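Local coordinates for protein haloalkane dehalogenase (Mycobacterium rhodesiae, PDB 4MJ3) that catalyses the hydrolytic dehalogenation of haloalkanes, cleaving the carbon-halogen bond to give an alcohol and a halide ion, at residues Ala13-Pro18 / Trp58-Arg63; Met36-Glu41 / Arg75-Asp80; Tyr62-Pro67 / Leu282-Gly287. All blocks are in the same frame, centred on the assembly; numbering follows the deposited sequence.

Contact 1 of 3, residues Ala13-Pro18 / Trp58-Arg63; sequences ALPDFP and WSYLYR
Phe17 joins Tyr60 and Trp58 in an aromatic cluster where the loop 13-18 meets the 3-10 turn of 58-63. Its CB starts the contact, 3.6 Å from Tyr60 CE1. CG is anti to the backbone N (chi1 -161°), which swings the ring toward 58-63, against Tyr60. There Tyr60 CD1 lies over one ring face, 3.5 Å above the plane and displaced toward the rim. Farther out, CD1 of Phe17 has Arg63 CB at its edge, 3.7 Å away, CE1 reaches Tyr60 CA, and CE2 lies 3.8 Å from Trp58 CZ3. CZ, the tip, is 4.0 Å from both Tyr60 N and Trp58 CZ3. The Phe17 and Trp58 planes are inclined at 73° and meet obliquely; a flat apolar ring suits the place, giving a face to Tyr60 and far carbons to Trp58. Leu14 CD1 touches the indole edge at CZ2, 3.6 Å away.

Pro15 suits the second position of the type II turn Leu14-Phe17 because its ring restricts phi. The same turn presents Pro15 O to the hydroxyl of Tyr60, which donates a 2.7 Å hydrogen bond. On the polar side, one water links Asp16 OD2 to Arg63 NE and another their carbonyls; the far end of Arg63 bonds Glu284. Pro15, Tyr60 and Arg63 pack on helix 190-197, where Trp58 NE1 bonds Ala195 O, while Ser59 OG bonds Asp80 just beyond strand 75-79.

Contact 2 of 3, residues Met36-Glu41 / Arg75-Asp80; sequences MHYLDE and RAVAID
His37 turns its CG anti to the backbone N (chi1 168°) and Asp80 keeps its CG beside its own N (chi1 -69°), which brings imidazole and carboxylate together at one end of an antiparallel strand pair in the central sheet of the alpha/beta hydrolase fold. His37 ND1 donates to Asp80 OD2 over 2.7 Å, reaching the oxygen from above the carboxylate plane. That oxygen also accepts from Arg86 N, while Asp80 OD1 is bonded by Ser59 OG, so both oxygens of this buried group are satisfied.

The strands run antiparallel with a regular alternation of pairs. Leu39 with Ala78 and Glu41 with Ala76 are hydrogen-bonded pairs, each joined by two backbone bonds; Tyr38 with Ile79 and Asp40 with Val77 are non-hydrogen-bonded pairs. Asp80 N to His37 O, 2.9 Å, continues the ladder past the end of strand 75-79.

On the face carrying Tyr38 and Ile79, Tyr38 CB packs 3.8 Å from Ile79 CG1, and both residues touch helix 98-112. Beta-branched Val77 and Ile79 suit such an extended strand. Met36, present as selenomethionine, bends at its last torsion and sets CE 3.9 Å from Ile79 CG2. On the other face the small Ala78 sits beside Leu39, whose CD1 is 4.4 Å from Ala78 CB, a loose contact.

At the opposite end, Arg75 extends to grip Asp40 side-on in a salt bridge: NE meets OD1 at 2.9 Å and NH2 meets OD2 at 2.8 Å, each on the syn side of the carboxylate.

Contact 3 of 3, residues Tyr62-Pro67 / Leu282-Gly287; sequences YRWMIP and LQEDKG
Arg63 and Glu284 form an end-on bidentate salt bridge between the loop entering helix 66-71 and the start of the C-terminal helix 282-300 of the alpha/beta hydrolase fold. NH1 donates to OE2 over 2.7 Å and almost straight, at 171°, while NH2 reaches the syn lone pair of OE1 at 2.9 Å. Two forked charged groups suit this buried place, because the two terminal nitrogens, NH1 and NH2, each find an oxygen of their own; Glu284 OE2 also accepts from Tyr196 OH.

Packing is close in the interior. Met65, a selenomethionine, places CG 3.2 Å from Gly287 O and SE 3.8 Å from Gln283 CG. Gly287, having no side chain, lets Trp64 CB come to 4.3 Å from its CA. Nearby, Gln283 NE2 makes a weak hydrogen bond to Tyr62 OH, whose stronger partner is Leu52 O.

The solvent side is looser. Trp64 is exposed, yet its indole has Arg63 CG over its centre and turns an edge to the helix.

No direct backbone bond joins the segments; a water bridges them, accepting from Trp64 N at 2.9 Å and donating to Gln283 O at 3.0 Å.

In the fold
From the N terminus, contact 1 closes the first loop, bringing 58-63 back to 13-18 after the chain has run through strands 22-27, 33-41 and 48-52. Contact 2 starts within that loop, at 36-41, and ends beyond it at 75-80, so the two cross; they touch near Ser59. Contact 3 begins at Tyr62 and Arg63, which it shares with contact 1, and closes the longest loop, reaching helix 282-300. It also crosses contact 2, and Ile66 packs on Leu39, Glu41 and Ala76. Together they tie the N-terminal loop, the antiparallel side of the sheet and the C-terminal helix around residues 58-67, which lead from strand 48-52 into helix 66-71.

Contact 1 of 3, residues Ala13-Pro18 / Trp58-Arg63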
loop_
_atom_site.group_PDB
_atom_site.type_symbol
_atom_site.label_atom_id
_atom_site.label_comp_id
_atom_site.label_asym_id
_atom_site.label_seq_id
_atom_site.Cartn_x
_atom_site.Cartn_y
_atom_site.Cartn_z
ATOM N N ALA A 13 -22.152 -1.324 7.013
ATOM C CA ALA A 13 -22.664 -0.326 6.069
ATOM C C ALA A 13 -21.674 0.790 5.653
ATOM O O ALA A 13 -22.058 1.958 5.570
ATOM C CB ALA A 13 -23.940 0.285 6.628
ATOM N N LEU A 14 -20.426 0.434 5.359
ATOM C CA LEU A 14 -19.479 1.411 4.820
ATOM C C LEU A 14 -19.850 1.781 3.382
ATOM O O LEU A 14 -20.117 0.900 2.581
ATOM C CB LEU A 14 -18.071 0.848 4.825
ATOM C CG LEU A 14 -17.530 0.459 6.199
ATOM C CD1 LEU A 14 -16.120 -0.054 6.051
ATOM C CD2 LEU A 14 -17.574 1.628 7.178
ATOM N N PRO A 15 -19.905 3.086 3.060
ATOM C CA PRO A 15 -20.440 3.448 1.745
ATOM C C PRO A 15 -19.522 3.058 0.613
ATOM O O PRO A 15 -18.296 3.042 0.785
ATOM C CB PRO A 15 -20.554 4.978 1.799
ATOM C CG PRO A 15 -20.429 5.357 3.232
ATOM C CD PRO A 15 -19.664 4.269 3.905
ATOM N N ASP A 16 -20.121 2.699 -0.514
ATOM C CA ASP A 16 -19.390 2.453 -1.750
ATOM C C ASP A 16 -18.358 1.336 -1.613
ATOM O O ASP A 16 -17.302 1.378 -2.236
ATOM C CB ASP A 16 -18.715 3.737 -2.219
ATOM C CG ASP A 16 -19.687 4.876 -2.350
ATOM O OD1 ASP A 16 -20.619 4.741 -3.163
ATOM O OD2 ASP A 16 -19.529 5.875 -1.641
ATOM N N PHE A 17 -18.683 0.328 -0.806
ATOM C CA PHE A 17 -17.743 -0.745 -0.514
ATOM C C PHE A 17 -18.495 -2.063 -0.347
ATOM O O PHE A 17 -18.490 -2.645 0.730
ATOM C CB PHE A 17 -16.976 -0.385 0.751
ATOM C CG PHE A 17 -15.692 -1.135 0.933
ATOM C CD1 PHE A 17 -14.626 -0.936 0.066
ATOM C CD2 PHE A 17 -15.542 -2.021 1.979
ATOM C CE1 PHE A 17 -13.427 -1.610 0.250
ATOM C CE2 PHE A 17 -14.351 -2.698 2.169
ATOM C CZ PHE A 17 -13.301 -2.501 1.301
ATOM N N PRO A 18 -19.125 -2.556 -1.427
ATOM C CA PRO A 18 -19.912 -3.787 -1.391
ATOM C C PRO A 18 -19.067 -5.005 -1.723
ATOM O O PRO A 18 -19.412 -5.780 -2.622
ATOM C CB PRO A 18 -20.915 -3.565 -2.516
ATOM C CG PRO A 18 -20.112 -2.839 -3.543
ATOM C CD PRO A 18 -19.185 -1.932 -2.769
ATOM N N TRP A 58 -6.501 1.571 4.507
ATOM C CA TRP A 58 -6.726 0.148 4.294
ATOM C C TRP A 58 -7.353 -0.028 2.925
ATOM O O TRP A 58 -7.386 0.939 2.146
ATOM C CB TRP A 58 -7.553 -0.483 5.420
ATOM C CG TRP A 58 -8.944 0.027 5.690
ATOM C CD1 TRP A 58 -9.291 1.225 6.252
ATOM C CD2 TRP A 58 -10.180 -0.701 5.513
ATOM N NE1 TRP A 58 -10.676 1.292 6.397
ATOM C CE2 TRP A 58 -11.225 0.130 5.946
ATOM C CE3 TRP A 58 -10.495 -1.987 5.039
ATOM C CZ2 TRP A 58 -12.560 -0.282 5.930
ATOM C CZ3 TRP A 58 -11.823 -2.382 4.993
ATOM C CH2 TRP A 58 -12.828 -1.549 5.460
ATOM N N SER A 59 -7.823 -1.238 2.608
ATOM C CA SER A 59 -8.322 -1.539 1.253
ATOM C C SER A 59 -9.523 -0.696 0.812
ATOM O O SER A 59 -9.781 -0.550 -0.380
ATOM C CB SER A 59 -8.628 -3.023 1.124
ATOM O OG SER A 59 -7.408 -3.762 1.195
ATOM N N TYR A 60 -10.198 -0.070 1.776
ATOM C CA TYR A 60 -11.223 0.932 1.516
ATOM C C TYR A 60 -10.749 2.019 0.553
ATOM O O TYR A 60 -11.538 2.525 -0.254
ATOM C CB TYR A 60 -11.719 1.560 2.812
ATOM C CG TYR A 60 -12.984 2.342 2.674
ATOM C CD1 TYR A 60 -14.194 1.680 2.563
ATOM C CD2 TYR A 60 -12.990 3.740 2.643
ATOM C CE1 TYR A 60 -15.385 2.374 2.454
ATOM C CE2 TYR A 60 -14.177 4.441 2.534
ATOM C CZ TYR A 60 -15.370 3.756 2.419
ATOM O OH TYR A 60 -16.571 4.416 2.303
ATOM N N LEU A 61 -9.466 2.365 0.640
ATOM C CA LEU A 61 -8.833 3.342 -0.258
ATOM C C LEU A 61 -8.963 3.014 -1.746
ATOM O O LEU A 61 -8.954 3.916 -2.579
ATOM C CB LEU A 61 -7.348 3.470 0.124
ATOM C CG LEU A 61 -6.462 4.436 -0.663
ATOM C CD1 LEU A 61 -7.015 5.853 -0.586
ATOM C CD2 LEU A 61 -5.049 4.362 -0.098
ATOM N N TYR A 62 -9.085 1.718 -2.073
ATOM C CA TYR A 62 -9.146 1.249 -3.450
ATOM C C TYR A 62 -10.585 1.095 -3.967
ATOM O O TYR A 62 -10.789 0.617 -5.093
ATOM C CB TYR A 62 -8.360 -0.050 -3.602
ATOM C CG TYR A 62 -6.892 0.222 -3.637
ATOM C CD1 TYR A 62 -6.319 0.842 -4.724
ATOM C CD2 TYR A 62 -6.078 -0.085 -2.545
ATOM C CE1 TYR A 62 -4.970 1.129 -4.758
ATOM C CE2 TYR A 62 -4.724 0.176 -2.579
ATOM C CZ TYR A 62 -4.177 0.815 -3.680
ATOM O OH TYR A 62 -2.815 1.107 -3.753
ATOM N N ARG A 63 -11.570 1.545 -3.191
ATOM C CA ARG A 63 -12.968 1.295 -3.557
ATOM C C ARG A 63 -13.415 1.907 -4.882
ATOM O O ARG A 63 -14.306 1.359 -5.533
ATOM C CB ARG A 63 -13.926 1.730 -2.441
ATOM C CG ARG A 63 -14.108 3.237 -2.300
ATOM C CD ARG A 63 -14.653 3.582 -0.920
ATOM N NE ARG A 63 -14.792 5.022 -0.731
ATOM C CZ ARG A 63 -13.797 5.859 -0.480
ATOM N NH1 ARG A 63 -12.535 5.419 -0.402
ATOM N NH2 ARG A 63 -14.048 7.150 -0.327
HETATM O O HOH W 1 -17.266 6.626 -0.440
HETATM O O HOH W 2 -16.925 1.089 -4.994
#

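Contact 2 of 3, residues Met36-Glu41 / Arg75-Asp80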
loop_
_atom_site.group_PDB
_atom_site.type_symbol
_atom_site.label_atom_id
_atom_site.label_comp_id
_atom_site.label_asym_id
_atom_site.label_seq_id
_atom_site.Cartn_x
_atom_site.Cartn_y
_atom_site.Cartn_z
HETATM N N MSE A 36 -5.423 -11.998 8.211
HETATM C CA MSE A 36 -5.331 -10.829 7.329
HETATM C C MSE A 36 -6.546 -10.822 6.447
HETATM O O MSE A 36 -6.982 -11.864 5.941
HETATM C CB MSE A 36 -4.061 -10.855 6.497
HETATM C CG MSE A 36 -2.819 -10.664 7.375
HETATM SE SE MSE A 36 -1.126 -10.840 6.393
HETATM C CE MSE A 36 -1.225 -9.156 5.383
ATOM N N HIS A 37 -7.099 -9.633 6.269
ATOM C CA HIS A 37 -8.265 -9.430 5.444
ATOM C C HIS A 37 -7.855 -9.069 4.018
ATOM O O HIS A 37 -6.890 -8.331 3.809
ATOM C CB HIS A 37 -9.099 -8.306 6.020
ATOM C CG HIS A 37 -10.184 -7.811 5.107
ATOM N ND1 HIS A 37 -10.134 -6.576 4.502
ATOM C CD2 HIS A 37 -11.361 -8.368 4.723
ATOM C CE1 HIS A 37 -11.221 -6.392 3.775
ATOM N NE2 HIS A 37 -11.977 -7.475 3.874
ATOM N N TYR A 38 -8.592 -9.579 3.048
ATOM C CA TYR A 38 -8.427 -9.163 1.650
ATOM C C TYR A 38 -9.755 -9.183 0.903
ATOM O O TYR A 38 -10.728 -9.799 1.362
ATOM C CB TYR A 38 -7.383 -10.036 0.942
ATOM C CG TYR A 38 -7.814 -11.458 0.615
ATOM C CD1 TYR A 38 -7.818 -12.458 1.597
ATOM C CD2 TYR A 38 -8.216 -11.811 -0.671
ATOM C CE1 TYR A 38 -8.214 -13.755 1.294
ATOM C CE2 TYR A 38 -8.609 -13.103 -0.973
ATOM C CZ TYR A 38 -8.608 -14.073 0.002
ATOM O OH TYR A 38 -8.972 -15.350 -0.340
ATOM N N LEU A 39 -9.766 -8.486 -0.230
ATOM C CA LEU A 39 -10.865 -8.484 -1.190
ATOM C C LEU A 39 -10.404 -9.200 -2.437
ATOM O O LEU A 39 -9.235 -9.069 -2.830
ATOM C CB LEU A 39 -11.201 -7.056 -1.598
ATOM C CG LEU A 39 -11.488 -6.053 -0.496
ATOM C CD1 LEU A 39 -11.813 -4.713 -1.122
ATOM C CD2 LEU A 39 -12.621 -6.554 0.388
ATOM N N ASP A 40 -11.317 -9.909 -3.097
ATOM C CA ASP A 40 -11.012 -10.635 -4.322
ATOM C C ASP A 40 -12.236 -10.487 -5.214
ATOM O O ASP A 40 -13.286 -11.080 -4.941
ATOM C CB ASP A 40 -10.738 -12.103 -3.983
ATOM C CG ASP A 40 -10.203 -12.914 -5.166
ATOM O OD1 ASP A 40 -10.281 -12.461 -6.334
ATOM O OD2 ASP A 40 -9.712 -14.041 -4.906
ATOM N N GLU A 41 -12.110 -9.690 -6.271
ATOM C CA GLU A 41 -13.270 -9.309 -7.075
ATOM C C GLU A 41 -12.959 -9.437 -8.546
ATOM O O GLU A 41 -11.814 -9.263 -8.971
ATOM C CB GLU A 41 -13.659 -7.867 -6.779
ATOM C CG GLU A 41 -14.073 -7.597 -5.339
ATOM C CD GLU A 41 -15.384 -8.237 -4.970
ATOM O OE1 GLU A 41 -16.240 -8.431 -5.874
ATOM O OE2 GLU A 41 -15.582 -8.533 -3.773
ATOM N N ARG A 75 -8.931 -9.181 -12.469
ATOM C CA ARG A 75 -9.225 -9.651 -11.124
ATOM C C ARG A 75 -8.507 -8.746 -10.126
ATOM O O ARG A 75 -7.280 -8.729 -10.058
ATOM C CB ARG A 75 -8.762 -11.094 -10.968
ATOM C CG ARG A 75 -8.989 -11.688 -9.589
ATOM C CD ARG A 75 -8.581 -13.147 -9.557
ATOM N NE ARG A 75 -8.441 -13.623 -8.182
ATOM C CZ ARG A 75 -7.599 -14.573 -7.791
ATOM N NH1 ARG A 75 -6.768 -15.151 -8.650
ATOM N NH2 ARG A 75 -7.578 -14.950 -6.521
ATOM N N ALA A 76 -9.281 -8.037 -9.312
ATOM C CA ALA A 76 -8.739 -7.099 -8.364
ATOM C C ALA A 76 -8.637 -7.759 -6.989
ATOM O O ALA A 76 -9.630 -8.230 -6.437
ATOM C CB ALA A 76 -9.615 -5.857 -8.289
ATOM N N VAL A 77 -7.429 -7.749 -6.443
ATOM C CA VAL A 77 -7.173 -8.273 -5.126
ATOM C C VAL A 77 -6.540 -7.159 -4.298
ATOM O O VAL A 77 -5.593 -6.516 -4.746
ATOM C CB VAL A 77 -6.244 -9.496 -5.203
ATOM C CG1 VAL A 77 -5.960 -10.031 -3.817
ATOM C CG2 VAL A 77 -6.883 -10.554 -6.094
ATOM N N ALA A 78 -7.104 -6.885 -3.123
ATOM C CA ALA A 78 -6.580 -5.841 -2.240
ATOM C C ALA A 78 -6.399 -6.449 -0.855
ATOM O O ALA A 78 -7.308 -7.113 -0.347
ATOM C CB ALA A 78 -7.540 -4.660 -2.170
ATOM N N ILE A 79 -5.236 -6.238 -0.243
ATOM C CA ILE A 79 -4.939 -6.905 1.023
ATOM C C ILE A 79 -4.667 -5.851 2.096
ATOM O O ILE A 79 -3.905 -4.939 1.860
ATOM C CB ILE A 79 -3.692 -7.813 0.865
ATOM C CG1 ILE A 79 -3.922 -8.865 -0.224
ATOM C CG2 ILE A 79 -3.330 -8.469 2.197
ATOM C CD1 ILE A 79 -2.716 -9.720 -0.532
ATOM N N ASP A 80 -5.261 -6.020 3.274
ATOM C CA ASP A 80 -4.999 -5.140 4.401
ATOM C C ASP A 80 -3.730 -5.557 5.163
ATOM O O ASP A 80 -3.596 -6.689 5.616
ATOM C CB ASP A 80 -6.159 -5.136 5.400
ATOM C CG ASP A 80 -7.422 -4.467 4.874
ATOM O OD1 ASP A 80 -7.392 -3.732 3.841
ATOM O OD2 ASP A 80 -8.483 -4.704 5.503
#

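Contact 3 of 3, residues Tyr62-Pro67 / Leu282-Gly287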
loop_
_atom_site.group_PDB
_atom_site.type_symbol
_atom_site.label_atom_id
_atom_site.label_comp_id
_atom_site.label_asym_id
_atom_site.label_seq_id
_atom_site.Cartn_x
_atom_site.Cartn_y
_atom_site.Cartn_z
ATOM N N TYR A 62 -9.085 1.718 -2.073
ATOM C CA TYR A 62 -9.146 1.249 -3.450
ATOM C C TYR A 62 -10.585 1.095 -3.967
ATOM O O TYR A 62 -10.789 0.617 -5.093
ATOM C CB TYR A 62 -8.360 -0.050 -3.602
ATOM C CG TYR A 62 -6.892 0.222 -3.637
ATOM C CD1 TYR A 62 -6.319 0.842 -4.724
ATOM C CD2 TYR A 62 -6.078 -0.085 -2.545
ATOM C CE1 TYR A 62 -4.970 1.129 -4.758
ATOM C CE2 TYR A 62 -4.724 0.176 -2.579
ATOM C CZ TYR A 62 -4.177 0.815 -3.680
ATOM O OH TYR A 62 -2.815 1.107 -3.753
ATOM N N ARG A 63 -11.570 1.545 -3.191
ATOM C CA ARG A 63 -12.968 1.295 -3.557
ATOM C C ARG A 63 -13.415 1.907 -4.882
ATOM O O ARG A 63 -14.306 1.359 -5.533
ATOM C CB ARG A 63 -13.926 1.730 -2.441
ATOM C CG ARG A 63 -14.108 3.237 -2.300
ATOM C CD ARG A 63 -14.653 3.582 -0.920
ATOM N NE ARG A 63 -14.792 5.022 -0.731
ATOM C CZ ARG A 63 -13.797 5.859 -0.480
ATOM N NH1 ARG A 63 -12.535 5.419 -0.402
ATOM N NH2 ARG A 63 -14.048 7.150 -0.327
ATOM N N TRP A 64 -12.844 3.036 -5.277
ATOM C CA TRP A 64 -13.197 3.629 -6.569
ATOM C C TRP A 64 -12.506 2.944 -7.759
ATOM O O TRP A 64 -12.989 3.024 -8.890
ATOM C CB TRP A 64 -12.889 5.131 -6.599
ATOM C CG TRP A 64 -13.425 5.914 -5.463
ATOM C CD1 TRP A 64 -12.704 6.630 -4.559
ATOM C CD2 TRP A 64 -14.798 6.082 -5.102
ATOM N NE1 TRP A 64 -13.539 7.232 -3.646
ATOM C CE2 TRP A 64 -14.831 6.922 -3.968
ATOM C CE3 TRP A 64 -16.003 5.613 -5.631
ATOM C CZ2 TRP A 64 -16.029 7.292 -3.337
ATOM C CZ3 TRP A 64 -17.205 5.985 -4.996
ATOM C CH2 TRP A 64 -17.196 6.813 -3.866
HETATM N N MSE A 65 -11.385 2.277 -7.507
HETATM C CA MSE A 65 -10.586 1.626 -8.551
HETATM C C MSE A 65 -11.083 0.239 -8.867
HETATM O O MSE A 65 -11.068 -0.177 -10.025
HETATM C CB MSE A 65 -9.128 1.553 -8.089
HETATM C CG MSE A 65 -8.599 2.966 -8.067
HETATM SE SE MSE A 65 -6.666 2.967 -7.660
HETATM C CE MSE A 65 -5.929 1.929 -9.125
ATOM N N ILE A 66 -11.548 -0.486 -7.851
ATOM C CA ILE A 66 -11.950 -1.869 -8.041
ATOM C C ILE A 66 -13.013 -2.069 -9.153
ATOM O O ILE A 66 -12.813 -2.923 -10.013
ATOM C CB ILE A 66 -12.356 -2.532 -6.701
ATOM C CG1 ILE A 66 -11.120 -2.705 -5.819
ATOM C CG2 ILE A 66 -13.026 -3.875 -6.949
ATOM C CD1 ILE A 66 -11.423 -2.934 -4.358
ATOM N N PRO A 67 -14.121 -1.292 -9.159
ATOM C CA PRO A 67 -15.119 -1.509 -10.202
ATOM C C PRO A 67 -14.611 -1.286 -11.626
ATOM O O PRO A 67 -15.034 -1.980 -12.533
ATOM C CB PRO A 67 -16.222 -0.504 -9.853
ATOM C CG PRO A 67 -16.069 -0.267 -8.390
ATOM C CD PRO A 67 -14.588 -0.298 -8.172
ATOM N N LEU A 282 -3.953 9.526 -3.815
ATOM C CA LEU A 282 -4.486 9.842 -5.133
ATOM C C LEU A 282 -5.702 8.973 -5.499
ATOM O O LEU A 282 -6.494 9.356 -6.354
ATOM C CB LEU A 282 -3.402 9.741 -6.205
ATOM C CG LEU A 282 -2.967 8.377 -6.741
ATOM C CD1 LEU A 282 -2.021 8.605 -7.919
ATOM C CD2 LEU A 282 -2.261 7.542 -5.675
ATOM N N GLN A 283 -5.830 7.825 -4.845
ATOM C CA GLN A 283 -6.959 6.926 -5.077
ATOM C C GLN A 283 -8.273 7.544 -4.599
ATOM O O GLN A 283 -9.336 7.171 -5.092
ATOM C CB GLN A 283 -6.750 5.569 -4.391
ATOM C CG GLN A 283 -5.382 4.936 -4.627
ATOM C CD GLN A 283 -4.395 5.223 -3.514
ATOM O OE1 GLN A 283 -4.331 6.343 -2.995
ATOM N NE2 GLN A 283 -3.603 4.215 -3.147
ATOM N N GLU A 284 -8.211 8.465 -3.643
ATOM C CA GLU A 284 -9.393 9.205 -3.183
ATOM C C GLU A 284 -9.783 10.315 -4.126
ATOM O O GLU A 284 -10.964 10.550 -4.342
ATOM C CB GLU A 284 -9.185 9.856 -1.817
ATOM C CG GLU A 284 -9.284 8.920 -0.646
ATOM C CD GLU A 284 -10.666 8.318 -0.425
ATOM O OE1 GLU A 284 -11.712 8.801 -0.932
ATOM O OE2 GLU A 284 -10.689 7.289 0.253
ATOM N N ASP A 285 -8.803 11.014 -4.673
ATOM C CA ASP A 285 -9.047 12.158 -5.529
ATOM C C ASP A 285 -9.359 11.785 -6.966
ATOM O O ASP A 285 -10.206 12.404 -7.595
ATOM C CB ASP A 285 -7.810 13.079 -5.509
ATOM C CG ASP A 285 -7.609 13.771 -4.159
ATOM O OD1 ASP A 285 -8.589 13.929 -3.401
ATOM O OD2 ASP A 285 -6.456 14.185 -3.861
ATOM N N LYS A 286 -8.636 10.792 -7.492
ATOM C CA LYS A 286 -8.678 10.455 -8.916
ATOM C C LYS A 286 -8.550 8.935 -9.115
ATOM O O LYS A 286 -7.826 8.462 -9.992
ATOM C CB LYS A 286 -7.545 11.187 -9.658
ATOM C CG LYS A 286 -7.624 12.718 -9.643
ATOM C CD LYS A 286 -8.789 13.233 -10.485
ATOM C CE LYS A 286 -8.954 14.739 -10.341
ATOM N NZ LYS A 286 -9.980 15.224 -11.288
ATOM N N GLY A 287 -9.308 8.177 -8.333
ATOM C CA GLY A 287 -9.253 6.722 -8.372
ATOM C C GLY A 287 -9.637 6.132 -9.722
ATOM O O GLY A 287 -8.949 5.250 -10.248
HETATM O O HOH W 3 -10.243 4.275 -4.984
#